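Local coordinates for putative cell adhesion protein (Bacteroides fragilis, PDB 4H40), which is a fimbrillin-like protein that probably serves as a subunit of surface pili and may take part in cell adhesion, at residues B[55-69]-B[114-126]. Sequence-based numbering, arbitrary orientation.
Sequences STIRLVVYDDAKNLL and TYYFRILSPAKAL
Arg58, Val60 and Tyr62 pair with Leu120, Arg118 and Tyr116 through six backbone hydrogen bonds. Leu59–Ile119 and Val61–Phe117 are the non-hydrogen-bonded pairs between them.

Side chains hold the end near the cis-proline Pro122. Ser121 OG donates to Thr56 O (2.6 Å). Thr56 OG1 accepts from Ala123 N (2.9 Å) in a nearly straight bond, 172° at the hydrogen, and also bonds Gly98 O. The Arg58 side chain reaches the backbone that turns back after strand 113-121. This side chain bends at chi3 (-54°), and NE donates to Lys124 O (2.8 Å) while NH2 donates to Ala123 O (3.3 Å). Both donors sit above the carbonyl planes. At the other end a water donates to both Asp64 OD2 and Thr114 O.

This is an antiparallel pairing of strands 56-62 and 113-121 in a protein of the fimbrillin-like family, transthyretin clan. Strand 74-79 pairs with the other side of strand 56-62, and strand 153-157 with the other side of strand 113-121, both antiparallel.

Apolar contacts line both faces. Leu59 CD1 lies beside Ile119 CD1 on the face with Phe117. On the other, Val60 CG1 meets Leu126 CD1 tip to tip (3.8 Å). Lys66 CG lies over one face of the Tyr116 ring, 4.0 Å from its centroid, a CH-pi contact.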
loop_
_atom_site.group_PDB
_atom_site.type_symbol
_atom_site.label_atom_id
_atom_site.label_comp_id
_atom_site.label_asym_id
_atom_site.label_seq_id
_atom_site.Cartn_x
_atom_site.Cartn_y
_atom_site.Cartn_z
ATOM N N SER B 55 -26.853 22.255 6.431
ATOM C CA SER B 55 -26.319 21.566 7.603
ATOM C C SER B 55 -26.826 22.244 8.867
ATOM O O SER B 55 -27.320 23.370 8.808
ATOM C CB SER B 55 -24.793 21.525 7.576
ATOM O OG SER B 55 -24.210 22.791 7.820
ATOM N N THR B 56 -26.760 21.540 9.995
ATOM C CA THR B 56 -27.224 22.096 11.263
ATOM C C THR B 56 -26.077 22.160 12.239
ATOM O O THR B 56 -25.143 21.355 12.144
ATOM C CB THR B 56 -28.397 21.288 11.868
ATOM O OG1 THR B 56 -27.983 19.944 12.138
ATOM C CG2 THR B 56 -29.644 21.310 10.998
ATOM N N ILE B 57 -26.132 23.130 13.160
ATOM C CA ILE B 57 -25.150 23.264 14.230
ATOM C C ILE B 57 -25.906 23.317 15.542
ATOM O O ILE B 57 -26.990 23.883 15.585
ATOM C CB ILE B 57 -24.140 24.458 14.078
ATOM C CG1 ILE B 57 -24.771 25.822 14.283
ATOM C CG2 ILE B 57 -23.341 24.429 12.785
ATOM C CD1 ILE B 57 -24.271 26.473 15.504
ATOM N N ARG B 58 -25.359 22.707 16.591
ATOM C CA ARG B 58 -25.875 22.781 17.957
ATOM C C ARG B 58 -24.964 23.656 18.806
ATOM O O ARG B 58 -23.760 23.418 18.884
ATOM C CB ARG B 58 -26.027 21.406 18.631
ATOM C CG ARG B 58 -26.308 21.519 20.148
ATOM C CD ARG B 58 -26.701 20.225 20.822
ATOM N NE ARG B 58 -27.832 19.584 20.154
ATOM C CZ ARG B 58 -29.112 19.810 20.429
ATOM N NH1 ARG B 58 -29.453 20.654 21.394
ATOM N NH2 ARG B 58 -30.060 19.183 19.751
ATOM N N LEU B 59 -25.547 24.629 19.472
ATOM C CA LEU B 59 -24.824 25.488 20.381
ATOM C C LEU B 59 -25.048 24.920 21.779
ATOM O O LEU B 59 -26.197 24.839 22.204
ATOM C CB LEU B 59 -25.359 26.923 20.212
ATOM C CG LEU B 59 -24.568 28.085 20.793
ATOM C CD1 LEU B 59 -23.283 28.311 20.046
ATOM C CD2 LEU B 59 -25.374 29.339 20.687
ATOM N N VAL B 60 -23.971 24.398 22.424
ATOM C CA VAL B 60 -23.953 23.791 23.772
ATOM C C VAL B 60 -23.420 24.862 24.729
ATOM O O VAL B 60 -22.287 25.329 24.544
ATOM C CB VAL B 60 -23.109 22.470 23.855
ATOM C CG1 VAL B 60 -23.253 21.795 25.221
ATOM C CG2 VAL B 60 -23.445 21.493 22.728
ATOM N N VAL B 61 -24.241 25.271 25.721
ATOM C CA VAL B 61 -23.878 26.322 26.671
ATOM C C VAL B 61 -23.539 25.730 28.045
ATOM O O VAL B 61 -24.196 24.796 28.505
ATOM C CB VAL B 61 -24.984 27.404 26.762
ATOM C CG1 VAL B 61 -24.682 28.446 27.834
ATOM C CG2 VAL B 61 -25.179 28.086 25.416
ATOM N N TYR B 62 -22.487 26.289 28.673
ATOM C CA TYR B 62 -21.987 25.968 30.012
ATOM C C TYR B 62 -21.866 27.246 30.854
ATOM O O TYR B 62 -21.672 28.319 30.285
ATOM C CB TYR B 62 -20.615 25.272 29.939
ATOM C CG TYR B 62 -20.582 24.025 29.083
ATOM C CD1 TYR B 62 -20.273 24.094 27.731
ATOM C CD2 TYR B 62 -20.803 22.767 29.639
ATOM C CE1 TYR B 62 -20.231 22.947 26.939
ATOM C CE2 TYR B 62 -20.741 21.610 28.863
ATOM C CZ TYR B 62 -20.448 21.703 27.516
ATOM O OH TYR B 62 -20.396 20.561 26.749
ATOM N N ASP B 63 -21.941 27.147 32.196
ATOM C CA ASP B 63 -21.753 28.338 33.033
ATOM C C ASP B 63 -20.232 28.617 33.177
ATOM O O ASP B 63 -19.430 27.909 32.559
ATOM C CB ASP B 63 -22.463 28.198 34.400
ATOM C CG ASP B 63 -22.059 27.027 35.284
ATOM O OD1 ASP B 63 -21.033 26.380 34.988
ATOM O OD2 ASP B 63 -22.752 26.781 36.293
ATOM N N ASP B 64 -19.840 29.633 33.980
ATOM C CA ASP B 64 -18.431 30.001 34.196
ATOM C C ASP B 64 -17.613 28.867 34.869
ATOM O O ASP B 64 -16.389 28.846 34.739
ATOM C CB ASP B 64 -18.308 31.315 35.006
ATOM C CG ASP B 64 -19.211 31.424 36.222
ATOM O OD1 ASP B 64 -19.074 30.585 37.146
ATOM O OD2 ASP B 64 -20.016 32.381 36.277
ATOM N N ALA B 65 -18.292 27.917 35.543
ATOM C CA ALA B 65 -17.677 26.769 36.208
ATOM C C ALA B 65 -17.691 25.499 35.309
ATOM O O ALA B 65 -17.375 24.404 35.787
ATOM C CB ALA B 65 -18.382 26.496 37.526
ATOM N N LYS B 66 -18.027 25.665 34.006
ATOM C CA LYS B 66 -18.073 24.635 32.950
ATOM C C LYS B 66 -19.163 23.554 33.194
ATOM O O LYS B 66 -18.991 22.396 32.784
ATOM C CB LYS B 66 -16.690 23.975 32.720
ATOM C CG LYS B 66 -15.651 24.895 32.087
ATOM C CD LYS B 66 -14.349 24.149 31.876
ATOM C CE LYS B 66 -13.223 25.020 31.369
ATOM N NZ LYS B 66 -12.060 24.200 30.913
ATOM N N ASN B 67 -20.312 23.960 33.795
ATOM C CA ASN B 67 -21.466 23.077 34.044
ATOM C C ASN B 67 -22.519 23.298 32.966
ATOM O O ASN B 67 -22.814 24.445 32.621
ATOM C CB ASN B 67 -22.071 23.286 35.432
ATOM C CG ASN B 67 -21.092 23.150 36.571
ATOM O OD1 ASN B 67 -20.445 22.109 36.761
ATOM N ND2 ASN B 67 -20.983 24.203 37.369
ATOM N N LEU B 68 -23.088 22.198 32.444
ATOM C CA LEU B 68 -24.075 22.206 31.363
ATOM C C LEU B 68 -25.346 23.003 31.697
ATOM O O LEU B 68 -25.931 22.843 32.776
ATOM C CB LEU B 68 -24.448 20.761 30.985
ATOM C CG LEU B 68 -25.279 20.549 29.717
ATOM C CD1 LEU B 68 -24.597 21.129 28.491
ATOM C CD2 LEU B 68 -25.558 19.072 29.514
ATOM N N LEU B 69 -25.767 23.850 30.742
ATOM C CA LEU B 69 -26.980 24.653 30.859
ATOM C C LEU B 69 -27.943 24.239 29.752
ATOM O O LEU B 69 -28.044 24.909 28.720
ATOM C CB LEU B 69 -26.686 26.176 30.827
ATOM C CG LEU B 69 -25.788 26.774 31.932
ATOM C CD1 LEU B 69 -25.642 28.257 31.756
ATOM C CD2 LEU B 69 -26.300 26.458 33.327
ATOM N N THR B 114 -20.856 35.254 32.149
ATOM C CA THR B 114 -19.803 34.608 31.375
ATOM C C THR B 114 -20.168 33.148 31.238
ATOM O O THR B 114 -20.470 32.475 32.228
ATOM C CB THR B 114 -18.412 34.840 31.987
ATOM O OG1 THR B 114 -18.229 36.244 32.211
ATOM C CG2 THR B 114 -17.282 34.314 31.097
ATOM N N TYR B 115 -20.146 32.680 29.989
ATOM C CA TYR B 115 -20.501 31.328 29.573
ATOM C C TYR B 115 -19.459 30.710 28.640
ATOM O O TYR B 115 -18.855 31.410 27.829
ATOM C CB TYR B 115 -21.856 31.346 28.825
ATOM C CG TYR B 115 -22.997 31.968 29.593
ATOM C CD1 TYR B 115 -23.794 31.201 30.438
ATOM C CD2 TYR B 115 -23.297 33.320 29.459
ATOM C CE1 TYR B 115 -24.849 31.773 31.152
ATOM C CE2 TYR B 115 -24.345 33.904 30.170
ATOM C CZ TYR B 115 -25.126 33.125 31.010
ATOM O OH TYR B 115 -26.169 33.700 31.701
ATOM N N TYR B 116 -19.293 29.387 28.724
ATOM C CA TYR B 116 -18.454 28.610 27.816
ATOM C C TYR B 116 -19.366 28.026 26.781
ATOM O O TYR B 116 -20.513 27.722 27.102
ATOM C CB TYR B 116 -17.705 27.495 28.560
ATOM C CG TYR B 116 -16.525 27.984 29.367
ATOM C CD1 TYR B 116 -15.298 28.239 28.759
ATOM C CD2 TYR B 116 -16.618 28.144 30.746
ATOM C CE1 TYR B 116 -14.201 28.672 29.499
ATOM C CE2 TYR B 116 -15.524 28.564 31.500
ATOM C CZ TYR B 116 -14.317 28.831 30.872
ATOM O OH TYR B 116 -13.230 29.250 31.601
ATOM N N PHE B 117 -18.909 27.878 25.543
ATOM C CA PHE B 117 -19.784 27.282 24.548
ATOM C C PHE B 117 -19.007 26.373 23.609
ATOM O O PHE B 117 -17.848 26.630 23.271
ATOM C CB PHE B 117 -20.638 28.331 23.779
ATOM C CG PHE B 117 -19.885 29.335 22.938
ATOM C CD1 PHE B 117 -19.407 30.512 23.494
ATOM C CD2 PHE B 117 -19.669 29.110 21.579
ATOM C CE1 PHE B 117 -18.677 31.430 22.719
ATOM C CE2 PHE B 117 -18.947 30.033 20.799
ATOM C CZ PHE B 117 -18.462 31.190 21.375
ATOM N N ARG B 118 -19.659 25.271 23.235
ATOM C CA ARG B 118 -19.148 24.268 22.307
ATOM C C ARG B 118 -20.131 24.123 21.159
ATOM O O ARG B 118 -21.311 24.477 21.298
ATOM C CB ARG B 118 -18.904 22.915 22.999
ATOM C CG ARG B 118 -17.948 22.991 24.165
ATOM C CD ARG B 118 -17.293 21.664 24.431
ATOM N NE ARG B 118 -15.903 21.886 24.809
ATOM C CZ ARG B 118 -14.861 21.276 24.264
ATOM N NH1 ARG B 118 -15.034 20.339 23.347
ATOM N NH2 ARG B 118 -13.638 21.578 24.651
ATOM N N ILE B 119 -19.635 23.647 20.010
ATOM C CA ILE B 119 -20.429 23.455 18.795
ATOM C C ILE B 119 -20.295 22.033 18.336
ATOM O O ILE B 119 -19.225 21.434 18.463
ATOM C CB ILE B 119 -20.034 24.430 17.624
ATOM C CG1 ILE B 119 -19.556 25.836 18.068
ATOM C CG2 ILE B 119 -21.088 24.465 16.498
ATOM C CD1 ILE B 119 -20.568 26.698 18.687
ATOM N N LEU B 120 -21.380 21.523 17.753
ATOM C CA LEU B 120 -21.510 20.210 17.122
ATOM C C LEU B 120 -22.238 20.386 15.811
ATOM O O LEU B 120 -23.170 21.197 15.735
ATOM C CB LEU B 120 -22.285 19.226 18.013
ATOM C CG LEU B 120 -21.695 18.887 19.354
ATOM C CD1 LEU B 120 -22.771 18.541 20.308
ATOM C CD2 LEU B 120 -20.703 17.745 19.265
ATOM N N SER B 121 -21.842 19.627 14.790
ATOM C CA SER B 121 -22.523 19.640 13.496
ATOM C C SER B 121 -22.399 18.255 12.876
ATOM O O SER B 121 -21.267 17.787 12.692
ATOM C CB SER B 121 -21.988 20.727 12.570
ATOM O OG SER B 121 -22.736 20.744 11.367
ATOM N N PRO B 122 -23.517 17.523 12.644
ATOM C CA PRO B 122 -24.941 17.905 12.821
ATOM C C PRO B 122 -25.338 18.221 14.268
ATOM O O PRO B 122 -24.638 17.825 15.205
ATOM C CB PRO B 122 -25.700 16.662 12.323
ATOM C CG PRO B 122 -24.749 15.986 11.391
ATOM C CD PRO B 122 -23.412 16.177 12.044
ATOM N N ALA B 123 -26.487 18.920 14.440
ATOM C CA ALA B 123 -27.015 19.320 15.750
ATOM C C ALA B 123 -27.573 18.112 16.518
ATOM O O ALA B 123 -28.741 18.111 16.933
ATOM C CB ALA B 123 -28.083 20.399 15.584
ATOM N N LYS B 124 -26.718 17.080 16.699
ATOM C CA LYS B 124 -27.058 15.840 17.399
ATOM C C LYS B 124 -27.358 16.115 18.874
ATOM O O LYS B 124 -26.817 17.061 19.447
ATOM C CB LYS B 124 -25.934 14.787 17.265
ATOM C CG LYS B 124 -25.793 14.211 15.866
ATOM C CD LYS B 124 -24.885 12.979 15.869
ATOM C CE LYS B 124 -25.589 11.806 15.241
ATOM N NZ LYS B 124 -24.968 10.523 15.647
ATOM N N ALA B 125 -28.234 15.298 19.480
ATOM C CA ALA B 125 -28.613 15.436 20.884
ATOM C C ALA B 125 -27.495 14.947 21.817
ATOM O O ALA B 125 -26.790 13.980 21.506
ATOM C CB ALA B 125 -29.889 14.669 21.153
ATOM N N LEU B 126 -27.328 15.632 22.951
ATOM C CA LEU B 126 -26.317 15.268 23.936
ATOM C C LEU B 126 -26.780 14.061 24.722
ATOM O O LEU B 126 -27.959 13.971 25.073
ATOM C CB LEU B 126 -25.992 16.427 24.891
ATOM C CG LEU B 126 -25.481 17.716 24.264
ATOM C CD1 LEU B 126 -25.691 18.884 25.189
ATOM C CD2 LEU B 126 -24.038 17.603 23.856
HETATM O O HOH W 1 -21.793 32.363 34.369
#